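Local coordinates for ribonucleoside-diphosphate reductase (PDB 5IM3), which probably supplies the precursors for DNA synthesis by reducing ribonucleoside diphosphates to their deoxy forms, under allosteric control by bound nucleotides, at residues S220-E234 with D292-Y304. Residues are numbered along the deposited sequence; the frame is centred on the assembly and turned at random.
Sequences SYVTARLLMDTLRAE and DQQFTYLGLQTLY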
ATOM      1  N   SER A 220     -24.460 -22.008 -37.345  1.00 72.95           N
ATOM      2  CA  SER A 220     -25.197 -20.793 -37.020  1.00 71.33           C
ATOM      3  C   SER A 220     -26.203 -20.463 -38.113  1.00 68.78           C
ATOM      4  O   SER A 220     -27.355 -20.116 -37.825  1.00 67.68           O
ATOM      5  CB  SER A 220     -24.229 -19.629 -36.807  1.00 72.53           C
ATOM      6  OG  SER A 220     -24.930 -18.410 -36.619  1.00 70.08           O
ATOM      7  N   TYR A 221     -25.790 -20.571 -39.378  1.00 64.98           N
ATOM      8  CA  TYR A 221     -26.734 -20.390 -40.476  1.00 63.05           C
ATOM      9  C   TYR A 221     -27.823 -21.451 -40.432  1.00 63.03           C
ATOM     10  O   TYR A 221     -29.004 -21.151 -40.643  1.00 62.08           O
ATOM     11  CB  TYR A 221     -26.003 -20.434 -41.817  1.00 63.34           C
ATOM     12  CG  TYR A 221     -24.883 -19.428 -41.956  1.00 63.78           C
ATOM     13  CD1 TYR A 221     -25.153 -18.077 -42.137  1.00 62.90           C
ATOM     14  CD2 TYR A 221     -23.556 -19.832 -41.921  1.00 67.04           C
ATOM     15  CE1 TYR A 221     -24.131 -17.156 -42.269  1.00 63.87           C
ATOM     16  CE2 TYR A 221     -22.527 -18.919 -42.053  1.00 68.32           C
ATOM     17  CZ  TYR A 221     -22.820 -17.584 -42.227  1.00 66.40           C
ATOM     18  OH  TYR A 221     -21.797 -16.675 -42.359  1.00 69.70           O
ATOM     19  N   VAL A 222     -27.445 -22.702 -40.153  1.00 66.42           N
ATOM     20  CA  VAL A 222     -28.427 -23.778 -40.059  1.00 66.25           C
ATOM     21  C   VAL A 222     -29.410 -23.498 -38.933  1.00 64.57           C
ATOM     22  O   VAL A 222     -30.616 -23.735 -39.065  1.00 62.77           O
ATOM     23  CB  VAL A 222     -27.721 -25.133 -39.860  1.00 68.76           C
ATOM     24  CG1 VAL A 222     -28.742 -26.262 -39.777  1.00 67.34           C
ATOM     25  CG2 VAL A 222     -26.717 -25.390 -40.980  1.00 70.77           C
ATOM     26  N   THR A 223     -28.906 -23.005 -37.801  1.00 67.19           N
ATOM     27  CA  THR A 223     -29.778 -22.710 -36.669  1.00 66.70           C
ATOM     28  C   THR A 223     -30.799 -21.637 -37.030  1.00 65.10           C
ATOM     29  O   THR A 223     -31.981 -21.754 -36.685  1.00 64.73           O
ATOM     30  CB  THR A 223     -28.941 -22.272 -35.468  1.00 67.46           C
ATOM     31  OG1 THR A 223     -27.906 -23.234 -35.227  1.00 70.09           O
ATOM     32  CG2 THR A 223     -29.806 -22.151 -34.227  1.00 67.47           C
ATOM     33  N   ALA A 224     -30.362 -20.588 -37.731  1.00 59.38           N
ATOM     34  CA  ALA A 224     -31.281 -19.524 -38.124  1.00 56.43           C
ATOM     35  C   ALA A 224     -32.325 -20.031 -39.110  1.00 54.83           C
ATOM     36  O   ALA A 224     -33.506 -19.677 -39.012  1.00 52.39           O
ATOM     37  CB  ALA A 224     -30.502 -18.356 -38.727  1.00 56.97           C
ATOM     38  N   ARG A 225     -31.910 -20.861 -40.070  1.00 58.22           N
ATOM     39  CA  ARG A 225     -32.847 -21.350 -41.075  1.00 58.59           C
ATOM     40  C   ARG A 225     -33.909 -22.251 -40.460  1.00 59.53           C
ATOM     41  O   ARG A 225     -35.052 -22.268 -40.931  1.00 60.47           O
ATOM     42  CB  ARG A 225     -32.086 -22.079 -42.179  1.00 58.21           C
ATOM     43  CG  ARG A 225     -31.144 -21.170 -42.945  1.00 57.86           C
ATOM     44  CD  ARG A 225     -30.262 -21.944 -43.899  1.00 60.30           C
ATOM     45  NE  ARG A 225     -29.176 -21.120 -44.418  1.00 60.59           N
ATOM     46  CZ  ARG A 225     -28.277 -21.534 -45.305  1.00 64.30           C
ATOM     47  NH1 ARG A 225     -28.326 -22.772 -45.785  1.00 65.90           N
ATOM     48  NH2 ARG A 225     -27.326 -20.707 -45.712  1.00 65.43           N
ATOM     49  N   LEU A 226     -33.561 -22.992 -39.407  1.00 60.41           N
ATOM     50  CA  LEU A 226     -34.553 -23.812 -38.721  1.00 61.77           C
ATOM     51  C   LEU A 226     -35.543 -22.950 -37.948  1.00 62.93           C
ATOM     52  O   LEU A 226     -36.756 -23.189 -38.000  1.00 62.18           O
ATOM     53  CB  LEU A 226     -33.854 -24.805 -37.791  1.00 62.44           C
ATOM     54  CG  LEU A 226     -32.965 -25.840 -38.488  1.00 64.40           C
ATOM     55  CD1 LEU A 226     -32.146 -26.630 -37.475  1.00 63.68           C
ATOM     56  CD2 LEU A 226     -33.801 -26.777 -39.349  1.00 63.46           C
ATOM     57  N   LEU A 227     -35.047 -21.940 -37.227  1.00 63.14           N
ATOM     58  CA  LEU A 227     -35.933 -21.034 -36.503  1.00 63.47           C
ATOM     59  C   LEU A 227     -36.904 -20.330 -37.440  1.00 63.37           C
ATOM     60  O   LEU A 227     -38.026 -20.000 -37.040  1.00 63.48           O
ATOM     61  CB  LEU A 227     -35.105 -20.004 -35.730  1.00 62.60           C
ATOM     62  CG  LEU A 227     -35.881 -18.904 -35.000  1.00 62.54           C
ATOM     63  CD1 LEU A 227     -36.838 -19.501 -33.976  1.00 61.52           C
ATOM     64  CD2 LEU A 227     -34.916 -17.926 -34.335  1.00 62.01           C
ATOM     65  N   MET A 228     -36.490 -20.086 -38.686  1.00 66.45           N
ATOM     66  CA  MET A 228     -37.353 -19.404 -39.642  1.00 65.72           C
ATOM     67  C   MET A 228     -38.668 -20.145 -39.849  1.00 66.55           C
ATOM     68  O   MET A 228     -39.677 -19.529 -40.210  1.00 65.99           O
ATOM     69  CB  MET A 228     -36.620 -19.254 -40.974  1.00 67.14           C
ATOM     70  CG  MET A 228     -37.229 -18.231 -41.915  1.00 69.22           C
ATOM     71  SD  MET A 228     -36.784 -16.541 -41.475  1.00 69.95           S
ATOM     72  CE  MET A 228     -35.021 -16.579 -41.815  1.00 69.93           C
ATOM     73  N   ASP A 229     -38.678 -21.462 -39.629  1.00 67.29           N
ATOM     74  CA  ASP A 229     -39.899 -22.234 -39.830  1.00 68.07           C
ATOM     75  C   ASP A 229     -40.997 -21.781 -38.874  1.00 68.63           C
ATOM     76  O   ASP A 229     -42.172 -21.723 -39.252  1.00 68.29           O
ATOM     77  CB  ASP A 229     -39.609 -23.724 -39.651  1.00 70.03           C
ATOM     78  CG  ASP A 229     -40.590 -24.605 -40.399  1.00 71.33           C
ATOM     79  OD1 ASP A 229     -40.894 -24.299 -41.572  1.00 71.62           O
ATOM     80  OD2 ASP A 229     -41.057 -25.605 -39.815  1.00 72.62           O
ATOM     81  N   THR A 230     -40.632 -21.454 -37.631  1.00 69.13           N
ATOM     82  CA  THR A 230     -41.614 -20.931 -36.686  1.00 69.22           C
ATOM     83  C   THR A 230     -42.106 -19.556 -37.114  1.00 66.50           C
ATOM     84  O   THR A 230     -43.295 -19.244 -36.977  1.00 67.34           O
ATOM     85  CB  THR A 230     -41.015 -20.857 -35.279  1.00 70.77           C
ATOM     86  OG1 THR A 230     -40.490 -22.135 -34.910  1.00 71.81           O
ATOM     87  CG2 THR A 230     -42.073 -20.436 -34.264  1.00 71.74           C
ATOM     88  N   LEU A 231     -41.202 -18.719 -37.627  1.00 65.00           N
ATOM     89  CA  LEU A 231     -41.589 -17.380 -38.059  1.00 63.47           C
ATOM     90  C   LEU A 231     -42.563 -17.438 -39.229  1.00 62.31           C
ATOM     91  O   LEU A 231     -43.559 -16.705 -39.254  1.00 60.93           O
ATOM     92  CB  LEU A 231     -40.345 -16.576 -38.439  1.00 62.43           C
ATOM     93  CG  LEU A 231     -39.576 -15.893 -37.303  1.00 60.59           C
ATOM     94  CD1 LEU A 231     -39.079 -16.893 -36.274  1.00 61.67           C
ATOM     95  CD2 LEU A 231     -38.417 -15.090 -37.876  1.00 59.78           C
ATOM     96  N   ARG A 232     -42.292 -18.304 -40.208  1.00 62.80           N
ATOM     97  CA  ARG A 232     -43.175 -18.419 -41.363  1.00 62.46           C
ATOM     98  C   ARG A 232     -44.577 -18.839 -40.938  1.00 62.80           C
ATOM     99  O   ARG A 232     -45.573 -18.244 -41.366  1.00 64.08           O
ATOM    100  CB  ARG A 232     -42.593 -19.408 -42.372  1.00 62.35           C
ATOM    101  CG  ARG A 232     -41.311 -18.932 -43.033  1.00 61.99           C
ATOM    102  CD  ARG A 232     -40.900 -19.845 -44.177  1.00 63.30           C
ATOM    103  NE  ARG A 232     -40.521 -21.178 -43.710  1.00 63.16           N
ATOM    104  CZ  ARG A 232     -39.270 -21.613 -43.596  1.00 62.87           C
ATOM    105  NH1 ARG A 232     -38.247 -20.833 -43.920  1.00 63.63           N
ATOM    106  NH2 ARG A 232     -39.040 -22.844 -43.159  1.00 64.03           N
ATOM    107  N   ALA A 233     -44.674 -19.859 -40.083  1.00 61.36           N
ATOM    108  CA  ALA A 233     -45.980 -20.289 -39.595  1.00 64.55           C
ATOM    109  C   ALA A 233     -46.658 -19.183 -38.800  1.00 65.54           C
ATOM    110  O   ALA A 233     -47.856 -18.924 -38.974  1.00 65.75           O
ATOM    111  CB  ALA A 233     -45.832 -21.546 -38.740  1.00 65.45           C
ATOM    112  N   GLU A 234     -45.903 -18.518 -37.925  1.00 67.44           N
ATOM    113  CA  GLU A 234     -46.449 -17.432 -37.121  1.00 66.71           C
ATOM    114  C   GLU A 234     -46.971 -16.304 -38.005  1.00 64.17           C
ATOM    115  O   GLU A 234     -48.137 -15.906 -37.910  1.00 62.83           O
ATOM    116  CB  GLU A 234     -45.367 -16.929 -36.162  1.00 68.61           C
ATOM    117  CG  GLU A 234     -45.783 -15.795 -35.247  1.00 70.45           C
ATOM    118  CD  GLU A 234     -44.684 -15.413 -34.269  1.00 71.17           C
ATOM    119  OE1 GLU A 234     -43.764 -16.232 -34.054  1.00 72.37           O
ATOM    120  OE2 GLU A 234     -44.734 -14.293 -33.721  1.00 70.28           O
ATOM    121  N   ASP A 292     -32.993 -15.125 -47.214  1.00 70.73           N
ATOM    122  CA  ASP A 292     -33.205 -15.586 -45.846  1.00 72.19           C
ATOM    123  C   ASP A 292     -32.094 -16.527 -45.399  1.00 71.70           C
ATOM    124  O   ASP A 292     -31.804 -16.622 -44.200  1.00 69.73           O
ATOM    125  CB  ASP A 292     -34.561 -16.283 -45.727  1.00 74.92           C
ATOM    126  CG  ASP A 292     -35.710 -15.307 -45.568  1.00 77.51           C
ATOM    127  OD1 ASP A 292     -35.476 -14.082 -45.650  1.00 77.17           O
ATOM    128  OD2 ASP A 292     -36.853 -15.767 -45.364  1.00 79.01           O
ATOM    129  N   GLN A 293     -31.465 -17.231 -46.341  1.00 73.46           N
ATOM    130  CA  GLN A 293     -30.382 -18.147 -46.006  1.00 75.20           C
ATOM    131  C   GLN A 293     -29.136 -17.425 -45.508  1.00 73.77           C
ATOM    132  O   GLN A 293     -28.241 -18.078 -44.960  1.00 74.47           O
ATOM    133  CB  GLN A 293     -30.028 -19.003 -47.226  1.00 78.23           C
ATOM    134  CG  GLN A 293     -31.217 -19.705 -47.885  1.00 78.50           C
ATOM    135  CD  GLN A 293     -31.951 -20.637 -46.939  1.00 79.15           C
ATOM    136  OE1 GLN A 293     -32.718 -20.193 -46.086  1.00 79.94           O
ATOM    137  NE2 GLN A 293     -31.715 -21.937 -47.084  1.00 81.72           N
ATOM    138  N   GLN A 294     -29.059 -16.103 -45.677  1.00 64.97           N
ATOM    139  CA  GLN A 294     -27.874 -15.350 -45.282  1.00 64.70           C
ATOM    140  C   GLN A 294     -27.763 -15.167 -43.775  1.00 61.69           C
ATOM    141  O   GLN A 294     -26.675 -14.853 -43.284  1.00 62.06           O
ATOM    142  CB  GLN A 294     -27.881 -13.970 -45.948  1.00 63.59           C
ATOM    143  CG  GLN A 294     -27.980 -14.002 -47.465  1.00 65.97           C
ATOM    144  CD  GLN A 294     -28.258 -12.636 -48.060  1.00 65.42           C
ATOM    145  OE1 GLN A 294     -28.480 -11.662 -47.336  1.00 63.07           O
ATOM    146  NE2 GLN A 294     -28.252 -12.557 -49.385  1.00 66.77           N
ATOM    147  N   PHE A 295     -28.849 -15.369 -43.036  1.00 60.32           N
ATOM    148  CA  PHE A 295     -28.918 -14.937 -41.648  1.00 58.73           C
ATOM    149  C   PHE A 295     -28.119 -15.848 -40.727  1.00 59.93           C
ATOM    150  O   PHE A 295     -28.227 -17.077 -40.797  1.00 61.08           O
ATOM    151  CB  PHE A 295     -30.370 -14.891 -41.176  1.00 58.46           C
ATOM    152  CG  PHE A 295     -31.101 -13.652 -41.592  1.00 58.75           C
ATOM    153  CD1 PHE A 295     -30.791 -12.429 -41.023  1.00 57.55           C
ATOM    154  CD2 PHE A 295     -32.107 -13.711 -42.541  1.00 57.47           C
ATOM    155  CE1 PHE A 295     -31.463 -11.286 -41.399  1.00 55.04           C
ATOM    156  CE2 PHE A 295     -32.782 -12.571 -42.920  1.00 57.39           C
ATOM    157  CZ  PHE A 295     -32.460 -11.357 -42.350  1.00 56.27           C
ATOM    158  N   THR A 296     -27.320 -15.233 -39.862  1.00 62.66           N
ATOM    159  CA  THR A 296     -26.802 -15.904 -38.685  1.00 64.24           C
ATOM    160  C   THR A 296     -27.895 -15.981 -37.622  1.00 65.93           C
ATOM    161  O   THR A 296     -28.889 -15.249 -37.662  1.00 63.20           O
ATOM    162  CB  THR A 296     -25.589 -15.159 -38.126  1.00 64.74           C
ATOM    163  OG1 THR A 296     -25.991 -13.853 -37.687  1.00 64.55           O
ATOM    164  CG2 THR A 296     -24.510 -15.019 -39.188  1.00 65.81           C
ATOM    165  N   TYR A 297     -27.703 -16.888 -36.664  1.00 68.51           N
ATOM    166  CA  TYR A 297     -28.685 -17.047 -35.597  1.00 69.36           C
ATOM    167  C   TYR A 297     -28.840 -15.757 -34.800  1.00 68.00           C
ATOM    168  O   TYR A 297     -29.961 -15.360 -34.453  1.00 66.00           O
ATOM    169  CB  TYR A 297     -28.278 -18.204 -34.686  1.00 73.61           C
ATOM    170  CG  TYR A 297     -29.265 -18.505 -33.585  1.00 75.24           C
ATOM    171  CD1 TYR A 297     -30.605 -18.730 -33.870  1.00 75.34           C
ATOM    172  CD2 TYR A 297     -28.852 -18.587 -32.261  1.00 77.06           C
ATOM    173  CE1 TYR A 297     -31.512 -19.014 -32.866  1.00 76.10           C
ATOM    174  CE2 TYR A 297     -29.751 -18.873 -31.250  1.00 78.52           C
ATOM    175  CZ  TYR A 297     -31.079 -19.085 -31.559  1.00 78.15           C
ATOM    176  OH  TYR A 297     -31.979 -19.370 -30.559  1.00 79.68           O
ATOM    177  N   LEU A 298     -27.729 -15.078 -34.516  1.00 66.78           N
ATOM    178  CA  LEU A 298     -27.797 -13.838 -33.754  1.00 63.18           C
ATOM    179  C   LEU A 298     -28.473 -12.735 -34.557  1.00 62.28           C
ATOM    180  O   LEU A 298     -29.233 -11.933 -34.003  1.00 60.23           O
ATOM    181  CB  LEU A 298     -26.394 -13.412 -33.331  1.00 63.45           C
ATOM    182  CG  LEU A 298     -26.300 -12.097 -32.554  1.00 64.96           C
ATOM    183  CD1 LEU A 298     -27.091 -12.179 -31.257  1.00 64.21           C
ATOM    184  CD2 LEU A 298     -24.848 -11.741 -32.276  1.00 64.14           C
ATOM    185  N   GLY A 299     -28.210 -12.677 -35.863  1.00 63.84           N
ATOM    186  CA  GLY A 299     -28.812 -11.636 -36.679  1.00 62.27           C
ATOM    187  C   GLY A 299     -30.323 -11.756 -36.759  1.00 60.76           C
ATOM    188  O   GLY A 299     -31.041 -10.757 -36.665  1.00 60.95           O
ATOM    189  N   LEU A 300     -30.826 -12.980 -36.925  1.00 56.52           N
ATOM    190  CA  LEU A 300     -32.268 -13.179 -37.023  1.00 56.97           C
ATOM    191  C   LEU A 300     -32.946 -12.955 -35.678  1.00 58.74           C
ATOM    192  O   LEU A 300     -34.002 -12.316 -35.610  1.00 56.49           O
ATOM    193  CB  LEU A 300     -32.569 -14.583 -37.548  1.00 56.56           C
ATOM    194  CG  LEU A 300     -34.041 -14.892 -37.846  1.00 55.65           C
ATOM    195  CD1 LEU A 300     -34.559 -13.990 -38.947  1.00 52.66           C
ATOM    196  CD2 LEU A 300     -34.231 -16.363 -38.226  1.00 58.45           C
ATOM    197  N   GLN A 301     -32.360 -13.487 -34.601  1.00 68.28           N
ATOM    198  CA  GLN A 301     -32.856 -13.198 -33.261  1.00 71.31           C
ATOM    199  C   GLN A 301     -32.997 -11.699 -33.037  1.00 66.72           C
ATOM    200  O   GLN A 301     -34.007 -11.236 -32.496  1.00 65.82           O
ATOM    201  CB  GLN A 301     -31.915 -13.801 -32.216  1.00 76.97           C
ATOM    202  CG  GLN A 301     -32.267 -15.218 -31.801  1.00 82.61           C
ATOM    203  CD  GLN A 301     -33.341 -15.259 -30.732  1.00 85.38           C
ATOM    204  OE1 GLN A 301     -34.537 -15.222 -31.030  1.00 84.08           O
ATOM    205  NE2 GLN A 301     -32.919 -15.331 -29.472  1.00 87.14           N
ATOM    206  N   THR A 302     -31.992 -10.925 -33.454  1.00 57.74           N
ATOM    207  CA  THR A 302     -32.014  -9.483 -33.225  1.00 55.13           C
ATOM    208  C   THR A 302     -33.220  -8.841 -33.899  1.00 52.20           C
ATOM    209  O   THR A 302     -33.968  -8.082 -33.272  1.00 49.21           O
ATOM    210  CB  THR A 302     -30.720  -8.853 -33.740  1.00 55.18           C
ATOM    211  OG1 THR A 302     -29.603  -9.404 -33.032  1.00 55.16           O
ATOM    212  CG2 THR A 302     -30.744  -7.339 -33.552  1.00 51.60           C
ATOM    213  N   LEU A 303     -33.415  -9.125 -35.187  1.00 52.11           N
ATOM    214  CA  LEU A 303     -34.548  -8.558 -35.908  1.00 51.31           C
ATOM    215  C   LEU A 303     -35.867  -9.030 -35.316  1.00 51.18           C
ATOM    216  O   LEU A 303     -36.767  -8.225 -35.053  1.00 51.74           O
ATOM    217  CB  LEU A 303     -34.459  -8.926 -37.391  1.00 51.29           C
ATOM    218  CG  LEU A 303     -33.297  -8.293 -38.164  1.00 51.66           C
ATOM    219  CD1 LEU A 303     -33.257  -8.804 -39.594  1.00 52.45           C
ATOM    220  CD2 LEU A 303     -33.393  -6.772 -38.145  1.00 48.98           C
ATOM    221  N   TYR A 304     -35.997 -10.338 -35.086  1.00 54.04           N
ATOM    222  CA  TYR A 304     -37.263 -10.883 -34.607  1.00 56.49           C
ATOM    223  C   TYR A 304     -37.627 -10.325 -33.241  1.00 60.15           C
ATOM    224  O   TYR A 304     -38.796 -10.017 -32.982  1.00 61.66           O
ATOM    225  CB  TYR A 304     -37.193 -12.407 -34.550  1.00 58.73           C
ATOM    226  CG  TYR A 304     -38.444 -13.044 -33.986  1.00 58.96           C
ATOM    227  CD1 TYR A 304     -39.496 -13.403 -34.816  1.00 59.12           C
ATOM    228  CD2 TYR A 304     -38.574 -13.280 -32.623  1.00 59.44           C
ATOM    229  CE1 TYR A 304     -40.643 -13.980 -34.306  1.00 60.22           C
ATOM    230  CE2 TYR A 304     -39.716 -13.858 -32.104  1.00 60.67           C
ATOM    231  CZ  TYR A 304     -40.747 -14.205 -32.949  1.00 61.88           C
ATOM    232  OH  TYR A 304     -41.885 -14.781 -32.432  1.00 64.22           O
TER
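Leu-300 is a knob in the hole formed by Ala-224, Leu-227, Met-228 and Leu-231, at the centre of a knobs-into-holes packing of two helices running at 35° to each other. This packing joins helix 219-239, which carries part of the second ATP cone region, to helix 297-307 of the all-alpha region. The Met-228 chain bends at chi2 and chi3 (79° and 67°), bringing CE to 3.7 Å from Leu-300 CD2 and close to the Phe-295 ring, which also packs on Pro-319 and Phe-323 of helix 319-330. A second knob, Tyr-297, enters among Ser-220, Thr-223, Ala-224 and Leu-227; Thr-223 CG2 lies over one face of its ring in a CH-pi contact, 3.8 Å from the centroid, while Gln-301 CG lies over the opposite face, toward its rim. Ala-224 CB fits close against Phe-295 O at 3.3 Å. The helix start at Tyr-297 is held from both segments: Tyr-297 N donates almost straight to Ser-220 OG (3.2 Å), and N-cap Thr-296 OG1 accepts from Gly-299 N. At one end, Arg-225 grips Gln-293 O side-on through NE and NH2, its guanidinium stacked on the side-chain amide of Gln-293, while NH1 turns to Glu-174 O and Ala-172 O. At the other, Leu-231 CG abuts Tyr-304 CD1 (3.5 Å), and extended Glu-234, whose OE2 accepts from Arg-315 N, receives Tyr-304 OH on the syn lone pair of OE1 at 2.9 Å.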